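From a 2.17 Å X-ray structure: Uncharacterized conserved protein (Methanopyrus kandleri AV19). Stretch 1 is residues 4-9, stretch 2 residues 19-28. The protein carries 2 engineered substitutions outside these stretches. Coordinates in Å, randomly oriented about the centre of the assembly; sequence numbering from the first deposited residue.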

# COMPACT_ATOMS: atom_id res chain seq x y z
N ALA A 4 12.58 24.68 -0.85
CA ALA A 4 11.23 24.15 -1.17
C ALA A 4 11.32 22.62 -1.40
O ALA A 4 11.73 22.19 -2.49
CB ALA A 4 10.74 24.81 -2.41
N ARG A 5 10.97 21.83 -0.40
CA ARG A 5 11.27 20.38 -0.45
C ARG A 5 10.09 19.45 -0.19
O ARG A 5 9.26 19.67 0.69
CB ARG A 5 12.41 20.02 0.52
CG ARG A 5 13.80 20.57 0.19
CD ARG A 5 14.52 19.72 -0.84
NE ARG A 5 15.92 20.12 -0.95
CZ ARG A 5 16.94 19.48 -0.38
NH1 ARG A 5 16.76 18.37 0.34
NH2 ARG A 5 18.16 19.95 -0.55
N VAL A 6 10.07 18.35 -0.92
CA VAL A 6 9.07 17.32 -0.68
C VAL A 6 9.71 16.00 -0.22
O VAL A 6 10.73 15.59 -0.77
CB VAL A 6 8.24 17.15 -1.97
CG1 VAL A 6 9.02 16.34 -3.01
CG2 VAL A 6 6.92 16.55 -1.69
N LEU A 7 9.12 15.33 0.77
CA LEU A 7 9.54 13.97 1.18
C LEU A 7 8.91 12.85 0.33
O LEU A 7 7.67 12.77 0.16
CB LEU A 7 9.21 13.73 2.67
CG LEU A 7 9.65 14.82 3.66
CD1 LEU A 7 9.01 14.66 5.01
CD2 LEU A 7 11.18 14.86 3.77
N LEU A 8 9.77 12.01 -0.25
CA LEU A 8 9.29 10.86 -1.02
C LEU A 8 9.69 9.57 -0.31
O LEU A 8 10.88 9.32 -0.00
CB LEU A 8 9.81 10.89 -2.45
CG LEU A 8 9.45 9.76 -3.43
CD1 LEU A 8 7.95 9.51 -3.60
CD2 LEU A 8 10.04 10.11 -4.77
N ASN A 9 8.68 8.76 -0.02
CA ASN A 9 8.85 7.52 0.69
C ASN A 9 8.20 6.46 -0.18
O ASN A 9 6.98 6.50 -0.37
CB ASN A 9 8.20 7.65 2.07
CG ASN A 9 8.38 6.39 2.95
OD1 ASN A 9 9.15 5.48 2.63
ND2 ASN A 9 7.64 6.35 4.07
N LEU A 19 3.85 4.88 -3.01
CA LEU A 19 4.63 6.09 -3.18
C LEU A 19 3.92 7.14 -2.36
O LEU A 19 2.79 7.53 -2.67
CB LEU A 19 4.71 6.50 -4.65
CG LEU A 19 4.89 5.44 -5.75
CD1 LEU A 19 4.92 6.06 -7.15
CD2 LEU A 19 6.11 4.62 -5.55
N ALA A 20 4.57 7.55 -1.26
CA ALA A 20 4.04 8.59 -0.39
C ALA A 20 4.86 9.88 -0.50
O ALA A 20 6.09 9.87 -0.44
CB ALA A 20 3.95 8.12 1.06
N LEU A 21 4.17 11.00 -0.63
CA LEU A 21 4.82 12.29 -0.80
C LEU A 21 4.28 13.16 0.28
O LEU A 21 3.08 13.13 0.55
CB LEU A 21 4.46 12.90 -2.16
CG LEU A 21 5.05 12.25 -3.41
CD1 LEU A 21 4.03 12.31 -4.52
CD2 LEU A 21 6.30 13.00 -3.82
N CYS A 22 5.15 13.93 0.92
CA CYS A 22 4.70 14.86 1.95
C CYS A 22 5.54 16.12 1.88
O CYS A 22 6.77 16.02 1.72
CB CYS A 22 4.85 14.20 3.32
SG CYS A 22 4.15 15.04 4.73
N ASP A 23 4.91 17.29 2.01
CA ASP A 23 5.68 18.54 2.18
C ASP A 23 6.56 18.43 3.43
O ASP A 23 6.10 18.03 4.50
CB ASP A 23 4.77 19.78 2.24
CG ASP A 23 4.12 20.09 0.91
OD1 ASP A 23 3.99 19.15 0.07
OD2 ASP A 23 3.75 21.27 0.68
N GLU A 24 7.83 18.76 3.28
CA GLU A 24 8.78 18.63 4.36
C GLU A 24 8.37 19.46 5.57
O GLU A 24 8.42 18.97 6.69
CB GLU A 24 10.15 19.06 3.87
CG GLU A 24 11.32 18.62 4.72
CD GLU A 24 12.60 19.21 4.16
OE1 GLU A 24 12.69 20.46 4.15
OE2 GLU A 24 13.48 18.46 3.71
N ASP A 25 7.89 20.68 5.33
CA ASP A 25 7.48 21.57 6.42
C ASP A 25 6.24 21.10 7.19
O ASP A 25 5.87 21.69 8.21
CB ASP A 25 7.31 23.02 5.93
CG ASP A 25 6.22 23.18 4.88
OD1 ASP A 25 5.49 22.20 4.58
OD2 ASP A 25 6.08 24.31 4.36
N LEU A 26 5.60 20.03 6.70
CA LEU A 26 4.42 19.44 7.33
C LEU A 26 4.74 18.33 8.30
O LEU A 26 3.93 18.00 9.16
CB LEU A 26 3.47 18.89 6.28
CG LEU A 26 2.61 19.80 5.41
CD1 LEU A 26 1.69 18.90 4.65
CD2 LEU A 26 1.83 20.82 6.24
N LEU A 27 5.91 17.72 8.15
CA LEU A 27 6.31 16.58 8.97
C LEU A 27 6.31 16.98 10.44
O LEU A 27 6.81 18.05 10.82
CB LEU A 27 7.66 16.02 8.51
CG LEU A 27 8.26 14.87 9.31
CD1 LEU A 27 7.23 13.77 9.52
CD2 LEU A 27 9.53 14.30 8.68
N GLY A 28 5.68 16.13 11.26
CA GLY A 28 5.52 16.38 12.69
C GLY A 28 4.47 17.40 13.10
O GLY A 28 4.50 17.89 14.22

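How does stretch 2 meet Asn9 at Leu19 and Ala20? Leu19 contributes little, Leu19 CA lying 3.7 Å from Asn9 O. Ala20 forms a closed antiparallel pair with Asn9: Ala20 N donates to Asn9 O at 2.8 Å, and Asn9 N returns a bond of 2.8 Å to Ala20 O. The side chains share one face of the sheet, Ala20 CB lying 4.4 Å from Asn9 CB.

What holds Leu21, which sits at a non-hydrogen-bonded position opposite Leu8? Leu21 CA approaches Leu7 O at 3.0 Å, a CA-H...O contact, while its side chain packs on the other face. There Leu21 CD2 lies 3.9 Å from Leu8 CD1 and 4.2 Å from Val6 CG2, so one methyl meets both neighbours.

Does the hydrogen-bonded pattern return at Cys22? It does: Cys22 N donates to Leu7 O at 2.9 Å, and Leu7 N reaches Cys22 O at a short 2.6 Å. Asp23 then pairs with Val6 without hydrogen bonds, its carboxylate engaged elsewhere in the structure.

How does the contact outlast the strand? Glu24 N donates to Arg5 O at 3.1 Å, nearly straight at 166°. Leu7 CD2 lies 3.9 Å from Glu24 CG. As the chain turns through a 3-10 segment, Leu27 comes back toward stretch 1, and Leu27 CD2 packs 3.7 Å from Leu7 CD1.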